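Local coordinates for broad specificity aminotransferase (Leishmania mexicana, PDB 4WB0) that catalyses transamination of a broad range of substrates with pyridoxal 5'-phosphate as cofactor, working as a homodimer, at the interface of chains A and B. Numbering follows the deposited sequence. Chains: chain A, Broad specificity aminotransferase; chain B, Broad specificity aminotransferase.

Contact 1: the interface of chains A and B. Residues chain A 27, 113, 143, 267; chain B 77, 296-298.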
loop_
_atom_site.group_PDB
_atom_site.type_symbol
_atom_site.label_atom_id
_atom_site.label_comp_id
_atom_site.label_asym_id
_atom_site.label_seq_id
_atom_site.Cartn_x
_atom_site.Cartn_y
_atom_site.Cartn_z
ATOM N N PHE A 27 17.878 3.291 6.029
ATOM C CA PHE A 27 17.896 2.362 4.900
ATOM C C PHE A 27 19.181 2.480 4.080
ATOM O O PHE A 27 19.616 1.512 3.436
ATOM C CB PHE A 27 16.675 2.587 3.996
ATOM C CG PHE A 27 15.463 1.795 4.395
ATOM C CD1 PHE A 27 15.581 0.521 4.944
ATOM C CD2 PHE A 27 14.205 2.329 4.219
ATOM C CE1 PHE A 27 14.457 -0.204 5.312
ATOM C CE2 PHE A 27 13.076 1.613 4.582
ATOM C CZ PHE A 27 13.204 0.338 5.131
ATOM N N THR A 113 3.627 0.991 9.180
ATOM C CA THR A 113 3.797 2.258 8.468
ATOM C C THR A 113 2.476 2.689 7.847
ATOM O O THR A 113 2.033 3.823 7.990
ATOM C CB THR A 113 4.837 2.160 7.382
ATOM O OG1 THR A 113 6.110 1.816 7.933
ATOM C CG2 THR A 113 5.000 3.521 6.631
ATOM N N ASN A 143 11.136 8.106 11.398
ATOM C CA ASN A 143 10.142 8.024 10.334
ATOM C C ASN A 143 8.803 8.436 10.849
ATOM O O ASN A 143 7.951 8.864 10.065
ATOM C CB ASN A 143 10.071 6.605 9.718
ATOM C CG ASN A 143 9.437 6.587 8.278
ATOM O OD1 ASN A 143 9.511 7.573 7.531
ATOM N ND2 ASN A 143 8.832 5.449 7.901
ATOM N N ARG A 267 3.889 -7.040 4.373
ATOM C CA ARG A 267 3.210 -5.793 4.737
ATOM C C ARG A 267 1.814 -6.000 5.379
ATOM O O ARG A 267 0.819 -5.488 4.914
ATOM C CB ARG A 267 3.101 -4.885 3.480
ATOM C CG ARG A 267 4.340 -4.836 2.580
ATOM C CD ARG A 267 5.671 -4.411 3.211
ATOM N NE ARG A 267 5.626 -3.096 3.811
ATOM C CZ ARG A 267 5.894 -2.852 5.090
ATOM N NH1 ARG A 267 6.265 -3.839 5.916
ATOM N NH2 ARG A 267 5.820 -1.609 5.551
ATOM N N TYR B 77 12.686 -7.235 4.150
ATOM C CA TYR B 77 12.148 -6.098 3.425
ATOM C C TYR B 77 12.682 -5.993 2.029
ATOM O O TYR B 77 13.884 -6.053 1.831
ATOM C CB TYR B 77 12.483 -4.755 4.097
ATOM C CG TYR B 77 11.758 -4.449 5.410
ATOM C CD1 TYR B 77 10.372 -4.215 5.456
ATOM C CD2 TYR B 77 12.487 -4.306 6.590
ATOM C CE1 TYR B 77 9.742 -3.909 6.693
ATOM C CE2 TYR B 77 11.877 -3.998 7.808
ATOM C CZ TYR B 77 10.525 -3.804 7.866
ATOM O OH TYR B 77 9.974 -3.496 9.110
ATOM N N TYR B 296 3.981 3.794 3.118
ATOM C CA TYR B 296 3.955 2.354 3.461
ATOM C C TYR B 296 5.324 1.690 3.555
ATOM O O TYR B 296 5.416 0.477 3.653
ATOM C CB TYR B 296 3.044 1.558 2.478
ATOM C CG TYR B 296 3.434 1.643 1.021
ATOM C CD1 TYR B 296 4.395 0.806 0.484
ATOM C CD2 TYR B 296 2.887 2.634 0.185
ATOM C CE1 TYR B 296 4.774 0.906 -0.852
ATOM C CE2 TYR B 296 3.276 2.727 -1.179
ATOM C CZ TYR B 296 4.206 1.852 -1.679
ATOM O OH TYR B 296 4.649 1.916 -3.017
ATOM N N THR B 297 6.373 2.498 3.459
ATOM C CA THR B 297 7.800 2.137 3.585
ATOM C C THR B 297 8.351 1.315 2.414
ATOM O O THR B 297 9.270 1.757 1.727
ATOM C CB THR B 297 8.104 1.355 4.920
ATOM O OG1 THR B 297 8.043 2.220 6.049
ATOM C CG2 THR B 297 9.521 0.851 4.898
ATOM N N CYS B 298 7.794 0.150 2.147
ATOM C CA CYS B 298 8.177 -0.605 0.941
ATOM C C CYS B 298 7.041 -1.541 0.550
ATOM O O CYS B 298 6.151 -1.810 1.358
ATOM C CB CYS B 298 9.452 -1.378 1.217
ATOM S SG CYS B 298 9.230 -2.374 2.798
#
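Bends of -57° at chi2 and -58° at chi3 fold the side chain of A:Arg267 so that its guanidinium reaches two backbone carbonyls of the B:Tyr296 to B:Cys298 loop. NH2 of A:Arg267 gives a nearly straight bond (169° at the hydrogen) to O of B:Tyr296, 2.8 Å away; this oxygen lies close to the guanidinium plane, although the donor stands above the plane of the carbonyl. NE of A:Arg267 reaches O of B:Cys298, also at 2.8 Å, by a more bent bond tilted out of both planes. The sulfur SG of B:Cys298 sits over the rim of one guanidinium face, while NH1 of A:Arg267 meets the edge of the B:Tyr77 ring at CE1, 3.6 Å away, the two planes being steeply inclined. One side chain thus holds two carbonyls of the loop, and rotation of its flat group is checked by both bonds. Beside it, the hydroxyls of A:Thr113 and B:Thr297 meet OG1 to OG1 at 2.7 Å, a hydrogen bond whose direction the structure does not settle. The methyl CG2 of A:Thr113 lies 3.5 Å from CA of B:Tyr296. On its other branch, B:Thr297 sends CG2 to the edge of the A:Phe27 ring, which is poorly ordered. In aminotransferases of this family the equivalents of A:Thr113, A:Arg267 and B:Tyr77 hold the cofactor phosphate, so this seam probably completes one phosphate-binding cup from both subunits of the homodimer.

Contact 2: the interface of chains A and B. Residues chain A 77, 296-297; chain B 113-114, 141, 143, 267.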
loop_
_atom_site.group_PDB
_atom_site.type_symbol
_atom_site.label_atom_id
_atom_site.label_comp_id
_atom_site.label_asym_id
_atom_site.label_seq_id
_atom_site.Cartn_x
_atom_site.Cartn_y
_atom_site.Cartn_z
ATOM N N TYR A 77 -10.225 -9.383 -5.698
ATOM C CA TYR A 77 -10.084 -8.236 -4.801
ATOM C C TYR A 77 -10.639 -8.506 -3.396
ATOM O O TYR A 77 -11.788 -8.908 -3.270
ATOM C CB TYR A 77 -10.857 -7.037 -5.312
ATOM C CG TYR A 77 -10.285 -6.307 -6.512
ATOM C CD1 TYR A 77 -8.998 -5.751 -6.492
ATOM C CD2 TYR A 77 -11.024 -6.167 -7.652
ATOM C CE1 TYR A 77 -8.506 -5.076 -7.607
ATOM C CE2 TYR A 77 -10.534 -5.501 -8.772
ATOM C CZ TYR A 77 -9.283 -4.945 -8.725
ATOM O OH TYR A 77 -8.808 -4.303 -9.854
ATOM N N TYR A 296 -4.660 3.084 -2.796
ATOM C CA TYR A 296 -4.218 1.750 -3.233
ATOM C C TYR A 296 -5.381 0.768 -3.410
ATOM O O TYR A 296 -5.124 -0.407 -3.740
ATOM C CB TYR A 296 -3.143 1.132 -2.291
ATOM C CG TYR A 296 -3.541 0.918 -0.865
ATOM C CD1 TYR A 296 -4.158 -0.245 -0.482
ATOM C CD2 TYR A 296 -3.249 1.860 0.114
ATOM C CE1 TYR A 296 -4.567 -0.444 0.819
ATOM C CE2 TYR A 296 -3.671 1.692 1.447
ATOM C CZ TYR A 296 -4.311 0.523 1.796
ATOM O OH TYR A 296 -4.737 0.267 3.088
ATOM N N THR A 297 -6.625 1.269 -3.271
ATOM C CA THR A 297 -7.874 0.540 -3.604
ATOM C C THR A 297 -8.144 -0.635 -2.664
ATOM O O THR A 297 -9.213 -0.712 -2.063
ATOM C CB THR A 297 -7.865 0.030 -5.067
ATOM O OG1 THR A 297 -8.176 1.110 -5.929
ATOM C CG2 THR A 297 -8.935 -1.066 -5.300
ATOM N N THR B 113 -3.647 1.441 -9.060
ATOM C CA THR B 113 -4.200 2.511 -8.196
ATOM C C THR B 113 -3.035 3.199 -7.509
ATOM O O THR B 113 -2.958 4.410 -7.437
ATOM C CB THR B 113 -5.133 1.997 -7.147
ATOM O OG1 THR B 113 -6.240 1.345 -7.747
ATOM C CG2 THR B 113 -5.609 3.151 -6.181
ATOM N N GLY B 114 -2.120 2.388 -7.011
ATOM C CA GLY B 114 -0.992 2.894 -6.271
ATOM C C GLY B 114 -0.115 3.706 -7.172
ATOM O O GLY B 114 0.435 4.736 -6.762
ATOM N N TRP B 141 -13.183 6.186 -15.246
ATOM C CA TRP B 141 -13.190 5.459 -13.984
ATOM C C TRP B 141 -13.393 6.475 -12.837
ATOM O O TRP B 141 -12.635 7.434 -12.725
ATOM C CB TRP B 141 -11.883 4.687 -13.831
ATOM C CG TRP B 141 -11.808 3.757 -12.662
ATOM C CD1 TRP B 141 -12.817 2.971 -12.167
ATOM C CD2 TRP B 141 -10.652 3.488 -11.852
ATOM N NE1 TRP B 141 -12.355 2.223 -11.096
ATOM C CE2 TRP B 141 -11.033 2.530 -10.877
ATOM C CE3 TRP B 141 -9.338 3.959 -11.852
ATOM C CZ2 TRP B 141 -10.149 2.052 -9.921
ATOM C CZ3 TRP B 141 -8.460 3.481 -10.902
ATOM C CH2 TRP B 141 -8.876 2.539 -9.942
ATOM N N ASN B 143 -12.840 6.559 -9.809
ATOM C CA ASN B 143 -11.727 6.656 -8.876
ATOM C C ASN B 143 -10.605 7.554 -9.396
ATOM O O ASN B 143 -9.777 8.038 -8.602
ATOM C CB ASN B 143 -11.163 5.254 -8.538
ATOM C CG ASN B 143 -10.493 5.199 -7.149
ATOM O OD1 ASN B 143 -10.776 6.023 -6.272
ATOM N ND2 ASN B 143 -9.609 4.215 -6.949
ATOM N N ARG B 267 -1.804 -7.012 -5.617
ATOM C CA ARG B 267 -1.430 -5.610 -5.805
ATOM C C ARG B 267 -0.039 -5.363 -6.408
ATOM O O ARG B 267 0.796 -4.734 -5.783
ATOM C CB ARG B 267 -1.490 -4.865 -4.465
ATOM C CG ARG B 267 -2.593 -5.330 -3.518
ATOM C CD ARG B 267 -4.031 -5.135 -4.072
ATOM N NE ARG B 267 -4.326 -3.786 -4.524
ATOM C CZ ARG B 267 -4.754 -3.430 -5.731
ATOM N NH1 ARG B 267 -4.980 -4.337 -6.687
ATOM N NH2 ARG B 267 -4.947 -2.124 -6.001
#
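A:Tyr77 and B:Arg267 cross at about a right angle, with ring and guanidinium planes 67° apart. NH1 of B:Arg267 comes to the ring edge, in plane, 3.7 Å from CE1 of A:Tyr77, and does not lie over the face. The same guanidinium turns its other terminal nitrogen, NH2 of B:Arg267, to the backbone O of A:Tyr296, making a hydrogen bond of 2.8 Å. That oxygen is near the guanidinium plane, whereas the donor approaches from above the carbonyl plane. Bends at chi2 and chi3 let the arginine serve the tyrosine edge and the carbonyl together. Side chains of A:Thr297 and B:Thr113 are also set roughly perpendicular. In B:Thr113, OG1 stands beside the backbone N (chi1 -61°), which leaves the methyl on the flank facing A:Tyr296, with CG2 3.5 Å from its CA. Within chain B, CB of B:Asn143, a residue that is poorly ordered, lies over the centre of the B:Trp141 ring; the family places this tryptophan against the cofactor ring, and B:Thr113, B:Arg267 and A:Tyr77 at its phosphate, so the patch probably forms part of a shared active site. The hydroxyls of the two threonines are hydrogen bonded across the seam, OG1 of A:Thr297 lying 2.7 Å from OG1 of B:Thr113.

Contact 3: the interface of chains A and B. Residues chain A 122, 125-126, 284, 287; chain B 15, 18.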
loop_
_atom_site.group_PDB
_atom_site.type_symbol
_atom_site.label_atom_id
_atom_site.label_comp_id
_atom_site.label_asym_id
_atom_site.label_seq_id
_atom_site.Cartn_x
_atom_site.Cartn_y
_atom_site.Cartn_z
ATOM N N LEU A 122 -6.570 10.067 9.052
ATOM C CA LEU A 122 -7.910 9.954 9.605
ATOM C C LEU A 122 -8.116 11.036 10.663
ATOM O O LEU A 122 -9.149 11.718 10.705
ATOM C CB LEU A 122 -8.105 8.548 10.185
ATOM C CG LEU A 122 -9.403 8.390 10.975
ATOM C CD1 LEU A 122 -10.619 8.473 10.044
ATOM C CD2 LEU A 122 -9.309 7.044 11.706
ATOM N N HIS A 125 -9.406 14.466 10.142
ATOM C CA HIS A 125 -10.841 14.685 9.911
ATOM C C HIS A 125 -11.590 14.893 11.212
ATOM O O HIS A 125 -12.781 15.144 11.197
ATOM C CB HIS A 125 -11.457 13.488 9.154
ATOM C CG HIS A 125 -11.057 13.415 7.717
ATOM N ND1 HIS A 125 -9.876 12.838 7.301
ATOM C CD2 HIS A 125 -11.657 13.886 6.605
ATOM C CE1 HIS A 125 -9.781 12.934 5.987
ATOM N NE2 HIS A 125 -10.851 13.567 5.542
ATOM N N VAL A 126 -10.893 14.752 12.337
ATOM C CA VAL A 126 -11.523 14.861 13.661
ATOM C C VAL A 126 -10.898 16.026 14.422
ATOM O O VAL A 126 -11.529 16.607 15.296
ATOM C CB VAL A 126 -11.328 13.557 14.495
ATOM C CG1 VAL A 126 -12.045 13.632 15.791
ATOM C CG2 VAL A 126 -11.802 12.369 13.754
ATOM N N VAL A 284 -16.988 6.555 10.567
ATOM C CA VAL A 284 -15.531 6.461 10.658
ATOM C C VAL A 284 -14.986 5.441 9.635
ATOM O O VAL A 284 -13.956 5.704 8.988
ATOM C CB VAL A 284 -15.011 6.072 12.086
ATOM C CG1 VAL A 284 -13.521 5.687 12.012
ATOM C CG2 VAL A 284 -15.234 7.226 13.104
ATOM N N VAL A 287 -14.808 6.979 6.191
ATOM C CA VAL A 287 -13.676 7.865 5.953
ATOM C C VAL A 287 -12.426 7.035 5.683
ATOM O O VAL A 287 -11.680 7.281 4.717
ATOM C CB VAL A 287 -13.467 8.819 7.144
ATOM C CG1 VAL A 287 -12.265 9.667 6.888
ATOM C CG2 VAL A 287 -14.667 9.729 7.265
ATOM N N TRP B 15 -14.985 12.735 17.794
ATOM C CA TRP B 15 -15.331 11.662 16.867
ATOM C C TRP B 15 -16.791 11.791 16.435
ATOM O O TRP B 15 -17.115 11.504 15.288
ATOM C CB TRP B 15 -15.068 10.292 17.486
ATOM C CG TRP B 15 -13.600 10.032 17.539
ATOM C CD1 TRP B 15 -12.801 10.110 18.620
ATOM C CD2 TRP B 15 -12.767 9.648 16.434
ATOM N NE1 TRP B 15 -11.478 9.817 18.258
ATOM C CE2 TRP B 15 -11.442 9.555 16.919
ATOM C CE3 TRP B 15 -13.013 9.374 15.076
ATOM C CZ2 TRP B 15 -10.360 9.204 16.098
ATOM C CZ3 TRP B 15 -11.933 9.057 14.249
ATOM C CH2 TRP B 15 -10.626 8.952 14.771
ATOM N N ILE B 18 -17.277 13.740 13.245
ATOM C CA ILE B 18 -16.684 13.347 11.938
ATOM C C ILE B 18 -17.755 13.204 10.829
ATOM O O ILE B 18 -18.829 12.610 11.031
ATOM C CB ILE B 18 -15.877 12.049 12.065
ATOM C CG1 ILE B 18 -14.838 11.937 10.947
ATOM C CG2 ILE B 18 -16.778 10.815 12.063
ATOM C CD1 ILE B 18 -14.002 10.601 10.962
#
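The backbone O of A:His125 touches the aliphatic branch of B:Ile18, with CG1 3.8 Å away, a van der Waals contact at the rim of a largely apolar patch. From there B:Ile18 runs inward: CG1 lies opposite the backbone N (chi1 -157°) and the chain continues extended, carrying CD1 to its place 3.9 Å from CG2 of A:Val287, where the two side chains reach toward each other tip to tip. The other branch, CG2 of B:Ile18, rests 4.0 Å from CG2 of A:Val284. B:Trp15 supplies the flat surface of the patch. Over one face of its six-membered ring stands CG2 of A:Val126, 3.6 Å from the ring centroid, in a CH-pi contact. With CG1 of A:Val126 opposite its backbone N (chi1 -176°), CG1 runs to the backbone of B:Trp15 and CG2, on the N side, is left over the ring. Two more methyls come from the other side of the plane, near the rim: CG2 of A:Val284 is 3.7 Å from CE3 of B:Trp15, and CD2 of A:Leu122 is 3.8 Å from CH2 of B:Trp15. Branched aliphatic groups from three places in chain A therefore fix where the indole can lie, through van der Waals and CH-pi contacts. In the fold, B:Trp15, in helix 11-16, and B:Ile18, just beyond it, belong to an N-terminal arm that reaches across to the other subunit. The arm packs against the end of A helix 111-123, the loop after it and A helix 281-293.

Contact 1 and contact 2 are essentially the same junction with the chains exchanged, sharing residues 77, 113, 143, 267, 296 and 297; their C-alpha centres are about 19 Å apart, as expected of a homodimer with two composite active sites. The C-alpha centre of contact 3 lies about 25 Å from that of contact 1 and about 22 Å from that of contact 2. Chain A ties it to both: helix 111-123 begins in contact 1 and ends in contact 3, while helix 281-293, met in contact 3, leads toward the loop used in contact 2. The arm of chain B, and presumably its mate from chain A, may brace elements shaping both cofactor sites.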